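Reticulocyte-binding protein 2a (PDB 4Z8N) probably helps the malaria parasite Plasmodium vivax recognise red blood cells during invasion, this chain being its erythrocyte-binding domain. Local coordinates at residues A[33-38]-A[43-48]; A[95-100]-A[201-206]. All blocks are in the same frame, centred on the assembly; numbering follows the deposited sequence.

Contact 1: residues A[33-38]-A[43-48]; sequences EIKYYI and EAKKNY
A chi1 of -176° turns Tyr-48 CG to the far side from the backbone nitrogen and sends its ring from helix 42-69 across to helix 26-37, where it lies against Ile-34 and Lys-35, both on the same side of its plane. In Ile-34, chi1 of -67° puts CG1 beside the backbone N, anti to the carbonyl carbon, which leaves CG2 anti to N; that methyl sits over one ring face, offset toward the rim, a CH-pi contact of 4.0 Å from CG2 to the Tyr-48 centroid. On that side too, obliquely and toward the CE2 corner, comes the Lys-35 backbone, its CA 3.5 Å from CE2 of Tyr-48. The phenol oxygen runs past Ile-34 CB and is hydrogen-bonded to the carbonyl of Phe-31, so the helix it packs on satisfies the polar end of a buried ring. This is a helical hairpin: the two segments run nearly antiparallel, at 148°, with a short connection between them. Close to the turn, Ile-38, the first residue past the helical backbone geometry, points toward helix 42-69, and its CD1 packs 3.8 Å from CB of Tyr-48 and 3.7 Å from O of Ala-44. Lys-45 lays its aliphatic chain over the end of helix 26-37, with CB 3.6 Å from O of Ile-38. Its NZ makes a weak hydrogen bond of 3.2 Å to O of Lys-35. NZ of Lys-35 and NZ of Lys-45 lie 4.9 Å apart and both form salt bridges with OD1 of Asp-49, so one carboxylate oxygen probably holds the pair together.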
loop_
_atom_site.group_PDB
_atom_site.type_symbol
_atom_site.label_atom_id
_atom_site.label_comp_id
_atom_site.label_asym_id
_atom_site.label_seq_id
_atom_site.Cartn_x
_atom_site.Cartn_y
_atom_site.Cartn_z
ATOM N N GLU A 33 9.571 13.589 -4.488
ATOM C CA GLU A 33 9.153 14.773 -3.738
ATOM C C GLU A 33 10.290 15.773 -3.576
ATOM O O GLU A 33 10.092 16.977 -3.740
ATOM C CB GLU A 33 8.614 14.378 -2.360
ATOM C CG GLU A 33 7.269 13.679 -2.414
ATOM C CD GLU A 33 6.203 14.534 -3.071
ATOM O OE1 GLU A 33 6.183 15.758 -2.820
ATOM O OE2 GLU A 33 5.394 13.984 -3.847
ATOM N N ILE A 34 11.478 15.269 -3.250
ATOM C CA ILE A 34 12.659 16.112 -3.104
ATOM C C ILE A 34 12.960 16.845 -4.408
ATOM O O ILE A 34 13.387 18.002 -4.400
ATOM C CB ILE A 34 13.891 15.285 -2.675
ATOM C CG1 ILE A 34 13.700 14.743 -1.259
ATOM C CG2 ILE A 34 15.160 16.125 -2.722
ATOM C CD1 ILE A 34 13.579 15.825 -0.209
ATOM N N LYS A 35 12.701 16.171 -5.526
ATOM C CA LYS A 35 13.013 16.707 -6.847
ATOM C C LYS A 35 12.426 18.097 -7.084
ATOM O O LYS A 35 13.124 18.983 -7.572
ATOM C CB LYS A 35 12.529 15.748 -7.935
ATOM C CG LYS A 35 12.822 16.222 -9.347
ATOM C CD LYS A 35 12.418 15.179 -10.375
ATOM C CE LYS A 35 13.569 14.243 -10.695
ATOM N NZ LYS A 35 14.421 14.778 -11.797
ATOM N N TYR A 36 11.160 18.305 -6.734
ATOM C CA TYR A 36 10.570 19.629 -6.930
ATOM C C TYR A 36 10.497 20.424 -5.627
ATOM O O TYR A 36 10.070 21.580 -5.617
ATOM C CB TYR A 36 9.185 19.520 -7.578
ATOM C CG TYR A 36 8.120 18.841 -6.749
ATOM C CD1 TYR A 36 7.293 19.577 -5.909
ATOM C CD2 TYR A 36 7.915 17.470 -6.831
ATOM C CE1 TYR A 36 6.305 18.965 -5.160
ATOM C CE2 TYR A 36 6.930 16.849 -6.083
ATOM C CZ TYR A 36 6.128 17.602 -5.250
ATOM O OH TYR A 36 5.144 16.993 -4.505
ATOM N N TYR A 37 10.935 19.808 -4.535
ATOM C CA TYR A 37 11.047 20.505 -3.259
ATOM C C TYR A 37 12.106 21.607 -3.344
ATOM O O TYR A 37 11.869 22.742 -2.929
ATOM C CB TYR A 37 11.397 19.518 -2.137
ATOM C CG TYR A 37 11.121 20.028 -0.736
ATOM C CD1 TYR A 37 11.885 21.048 -0.176
ATOM C CD2 TYR A 37 10.103 19.475 0.035
ATOM C CE1 TYR A 37 11.635 21.513 1.100
ATOM C CE2 TYR A 37 9.849 19.929 1.317
ATOM C CZ TYR A 37 10.619 20.948 1.844
ATOM O OH TYR A 37 10.371 21.407 3.118
ATOM N N ILE A 38 13.267 21.261 -3.893
ATOM C CA ILE A 38 14.421 22.159 -3.921
ATOM C C ILE A 38 14.558 22.929 -5.234
ATOM O O ILE A 38 15.657 23.351 -5.604
ATOM C CB ILE A 38 15.726 21.379 -3.679
ATOM C CG1 ILE A 38 15.899 20.293 -4.745
ATOM C CG2 ILE A 38 15.723 20.764 -2.290
ATOM C CD1 ILE A 38 17.218 19.550 -4.662
ATOM N N GLU A 43 21.501 25.539 -7.939
ATOM C CA GLU A 43 22.609 24.605 -8.123
ATOM C C GLU A 43 22.299 23.231 -7.529
ATOM O O GLU A 43 22.657 22.201 -8.106
ATOM C CB GLU A 43 23.903 25.153 -7.518
ATOM C CG GLU A 43 25.102 24.247 -7.774
ATOM C CD GLU A 43 26.390 24.777 -7.177
ATOM O OE1 GLU A 43 26.337 25.758 -6.405
ATOM O OE2 GLU A 43 27.460 24.207 -7.479
ATOM N N ALA A 44 21.634 23.216 -6.378
ATOM C CA ALA A 44 21.246 21.960 -5.750
ATOM C C ALA A 44 20.257 21.207 -6.635
ATOM O O ALA A 44 20.298 19.980 -6.719
ATOM C CB ALA A 44 20.652 22.213 -4.373
ATOM N N LYS A 45 19.383 21.952 -7.306
ATOM C CA LYS A 45 18.386 21.360 -8.194
ATOM C C LYS A 45 19.027 20.699 -9.417
ATOM O O LYS A 45 18.649 19.591 -9.785
ATOM C CB LYS A 45 17.372 22.416 -8.644
ATOM C CG LYS A 45 16.334 21.914 -9.650
ATOM C CD LYS A 45 15.217 21.129 -8.972
ATOM C CE LYS A 45 14.044 20.880 -9.920
ATOM N NZ LYS A 45 14.060 19.520 -10.533
ATOM N N LYS A 46 19.989 21.370 -10.051
ATOM C CA LYS A 46 20.615 20.806 -11.245
ATOM C C LYS A 46 21.437 19.574 -10.880
ATOM O O LYS A 46 21.414 18.573 -11.603
ATOM C CB LYS A 46 21.491 21.838 -11.981
ATOM C CG LYS A 46 22.014 22.982 -11.147
ATOM C CD LYS A 46 22.642 24.099 -11.991
ATOM C CE LYS A 46 21.581 24.925 -12.716
ATOM N NZ LYS A 46 22.112 26.213 -13.256
ATOM N N ASN A 47 22.158 19.644 -9.763
ATOM C CA ASN A 47 22.922 18.496 -9.293
ATOM C C ASN A 47 22.022 17.318 -8.933
ATOM O O ASN A 47 22.352 16.167 -9.222
ATOM C CB ASN A 47 23.789 18.873 -8.089
ATOM C CG ASN A 47 25.015 19.678 -8.480
ATOM O OD1 ASN A 47 25.532 19.540 -9.587
ATOM N ND2 ASN A 47 25.500 20.508 -7.560
ATOM N N TYR A 48 20.882 17.606 -8.310
ATOM C CA TYR A 48 19.970 16.545 -7.904
ATOM C C TYR A 48 19.347 15.866 -9.115
ATOM O O TYR A 48 19.260 14.640 -9.164
ATOM C CB TYR A 48 18.870 17.081 -6.987
ATOM C CG TYR A 48 17.953 15.995 -6.465
ATOM C CD1 TYR A 48 18.306 15.235 -5.358
ATOM C CD2 TYR A 48 16.740 15.721 -7.086
ATOM C CE1 TYR A 48 17.475 14.236 -4.878
ATOM C CE2 TYR A 48 15.902 14.723 -6.615
ATOM C CZ TYR A 48 16.276 13.985 -5.511
ATOM O OH TYR A 48 15.449 12.994 -5.036
#

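Contact 2: residues A[95-100]-A[201-206]; sequences SNYEAK and ISAINF
Tyr-97 points toward helix 199-237 and meets it end-on, the outer part of its ring and its hydroxyl arriving against the backbone between Ser-202 and Phe-206. The ring comes obliquely to Ser-202, whose CB lies 3.5 Å from CE1 of Tyr-97. Beyond the ring, the phenol oxygen presses on the helix itself, with OH of Tyr-97 only 3.2 Å from CA of Ala-203. One turn further on, CB of Phe-206 is 3.5 Å from the same Tyr-97 OH; with chi1 of 170° the phenyl leads away from segment 95-100 at its far end, though the Tyr-97 oxygen stays close and oblique to its near side, and it meets Tyr-104 edge-to-face. The two segments run almost parallel, at 19°, with their axes 11.2 Å apart at closest approach, and the tyrosine side chain bridges that distance within the elongated helical domain. Helix 71-85 packs alongside, its Leu-84 touching Phe-206. No hydrogen bond joins the two segments: the Tyr-97 hydroxyl bonds to the carbonyl of Leu-84, and Ser-202 OG to that of Asn-198, four residues earlier. With both polar groups engaged, the contact rests on van der Waals packing, and the tyrosine hydroxyl links its helix to helix 71-85.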
loop_
_atom_site.group_PDB
_atom_site.type_symbol
_atom_site.label_atom_id
_atom_site.label_comp_id
_atom_site.label_asym_id
_atom_site.label_seq_id
_atom_site.Cartn_x
_atom_site.Cartn_y
_atom_site.Cartn_z
ATOM N N SER A 95 -13.706 -31.637 -3.154
ATOM C CA SER A 95 -12.339 -32.144 -3.071
ATOM C C SER A 95 -11.373 -31.346 -3.941
ATOM O O SER A 95 -10.284 -30.981 -3.499
ATOM C CB SER A 95 -12.298 -33.617 -3.463
ATOM O OG SER A 95 -12.914 -34.413 -2.466
ATOM N N ASN A 96 -11.771 -31.074 -5.179
ATOM C CA ASN A 96 -10.945 -30.277 -6.072
ATOM C C ASN A 96 -10.890 -28.820 -5.623
ATOM O O ASN A 96 -9.917 -28.119 -5.896
ATOM C CB ASN A 96 -11.457 -30.376 -7.509
ATOM C CG ASN A 96 -11.181 -31.731 -8.132
ATOM O OD1 ASN A 96 -10.111 -32.312 -7.936
ATOM N ND2 ASN A 96 -12.146 -32.245 -8.885
ATOM N N TYR A 97 -11.931 -28.368 -4.926
ATOM C CA TYR A 97 -11.926 -27.021 -4.363
ATOM C C TYR A 97 -10.834 -26.896 -3.312
ATOM O O TYR A 97 -10.092 -25.915 -3.296
ATOM C CB TYR A 97 -13.281 -26.660 -3.742
ATOM C CG TYR A 97 -13.361 -25.210 -3.318
ATOM C CD1 TYR A 97 -12.848 -24.786 -2.096
ATOM C CD2 TYR A 97 -13.932 -24.259 -4.151
ATOM C CE1 TYR A 97 -12.904 -23.456 -1.719
ATOM C CE2 TYR A 97 -14.000 -22.932 -3.780
ATOM C CZ TYR A 97 -13.486 -22.534 -2.565
ATOM O OH TYR A 97 -13.553 -21.208 -2.201
ATOM N N GLU A 98 -10.754 -27.887 -2.428
ATOM C CA GLU A 98 -9.767 -27.883 -1.354
ATOM C C GLU A 98 -8.350 -27.922 -1.917
ATOM O O GLU A 98 -7.443 -27.290 -1.380
ATOM C CB GLU A 98 -10.001 -29.064 -0.406
ATOM C CG GLU A 98 -11.309 -28.975 0.371
ATOM C CD GLU A 98 -11.619 -30.237 1.154
ATOM O OE1 GLU A 98 -10.899 -31.244 0.982
ATOM O OE2 GLU A 98 -12.588 -30.223 1.943
ATOM N N ALA A 99 -8.169 -28.667 -3.002
ATOM C CA ALA A 99 -6.883 -28.720 -3.682
ATOM C C ALA A 99 -6.558 -27.369 -4.313
ATOM O O ALA A 99 -5.405 -26.934 -4.321
ATOM C CB ALA A 99 -6.884 -29.821 -4.735
ATOM N N LYS A 100 -7.585 -26.708 -4.835
ATOM C CA LYS A 100 -7.419 -25.402 -5.460
ATOM C C LYS A 100 -7.037 -24.349 -4.427
ATOM O O LYS A 100 -6.255 -23.441 -4.710
ATOM C CB LYS A 100 -8.701 -24.984 -6.183
ATOM C CG LYS A 100 -8.465 -24.421 -7.573
ATOM C CD LYS A 100 -7.968 -25.503 -8.516
ATOM C CE LYS A 100 -7.576 -24.929 -9.867
ATOM N NZ LYS A 100 -6.469 -23.938 -9.742
ATOM N N ILE A 201 -20.290 -23.153 0.847
ATOM C CA ILE A 201 -19.779 -22.900 2.190
ATOM C C ILE A 201 -18.284 -22.599 2.143
ATOM O O ILE A 201 -17.809 -21.658 2.780
ATOM C CB ILE A 201 -20.040 -24.099 3.129
ATOM C CG1 ILE A 201 -21.535 -24.210 3.440
ATOM C CG2 ILE A 201 -19.234 -23.970 4.418
ATOM C CD1 ILE A 201 -21.893 -25.377 4.345
ATOM N N SER A 202 -17.551 -23.398 1.374
ATOM C CA SER A 202 -16.113 -23.216 1.232
ATOM C C SER A 202 -15.784 -21.856 0.623
ATOM O O SER A 202 -14.826 -21.202 1.032
ATOM C CB SER A 202 -15.515 -24.336 0.381
ATOM O OG SER A 202 -15.753 -25.603 0.969
ATOM N N ALA A 203 -16.590 -21.428 -0.344
ATOM C CA ALA A 203 -16.378 -20.143 -1.012
ATOM C C ALA A 203 -16.602 -18.950 -0.076
ATOM O O ALA A 203 -15.870 -17.964 -0.125
ATOM C CB ALA A 203 -17.286 -20.033 -2.236
ATOM N N ILE A 204 -17.627 -19.052 0.766
ATOM C CA ILE A 204 -17.983 -18.021 1.740
ATOM C C ILE A 204 -16.835 -17.805 2.719
ATOM O O ILE A 204 -16.364 -16.687 2.959
ATOM C CB ILE A 204 -19.257 -18.432 2.506
ATOM C CG1 ILE A 204 -20.474 -18.340 1.595
ATOM C CG2 ILE A 204 -19.474 -17.588 3.734
ATOM C CD1 ILE A 204 -21.754 -18.772 2.260
ATOM N N ASN A 205 -16.435 -18.923 3.300
ATOM C CA ASN A 205 -15.210 -19.119 4.049
ATOM C C ASN A 205 -13.937 -18.552 3.431
ATOM O O ASN A 205 -13.190 -17.880 4.123
ATOM C CB ASN A 205 -15.121 -20.616 4.233
ATOM C CG ASN A 205 -15.781 -21.077 5.500
ATOM O OD1 ASN A 205 -15.089 -21.173 6.499
ATOM N ND2 ASN A 205 -17.149 -21.002 5.553
ATOM N N PHE A 206 -13.699 -18.787 2.142
ATOM C CA PHE A 206 -12.550 -18.182 1.453
ATOM C C PHE A 206 -12.680 -16.664 1.237
ATOM O O PHE A 206 -11.726 -15.901 1.443
ATOM C CB PHE A 206 -12.347 -18.868 0.108
ATOM C CG PHE A 206 -11.356 -18.182 -0.783
ATOM C CD1 PHE A 206 -9.998 -18.289 -0.537
ATOM C CD2 PHE A 206 -11.781 -17.449 -1.879
ATOM C CE1 PHE A 206 -9.086 -17.675 -1.358
ATOM C CE2 PHE A 206 -10.873 -16.832 -2.704
ATOM C CZ PHE A 206 -9.523 -16.944 -2.444
#

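In the fold
Contact 1 and contact 2 lie on opposite sides of the chain's centre, their own centres about 53 Å apart and their nearest atoms about 34 Å apart. They follow in series along the chain: contact 1 joins two helices that are neighbours in sequence, whereas contact 2 brings together segments about a hundred residues apart. Helix 246-297, the longest of the domain, runs past both regions, meeting Ile-34 of contact 1 through Phe-254 and Ala-257, and Ile-204 of the 201-206 segment through Leu-287 and Leu-291. Both contacts lie away from the disulfide Cys-70 to Cys-114 and from Glu-120, which binds calcium in a structure of this protein though none is bound to this chain here.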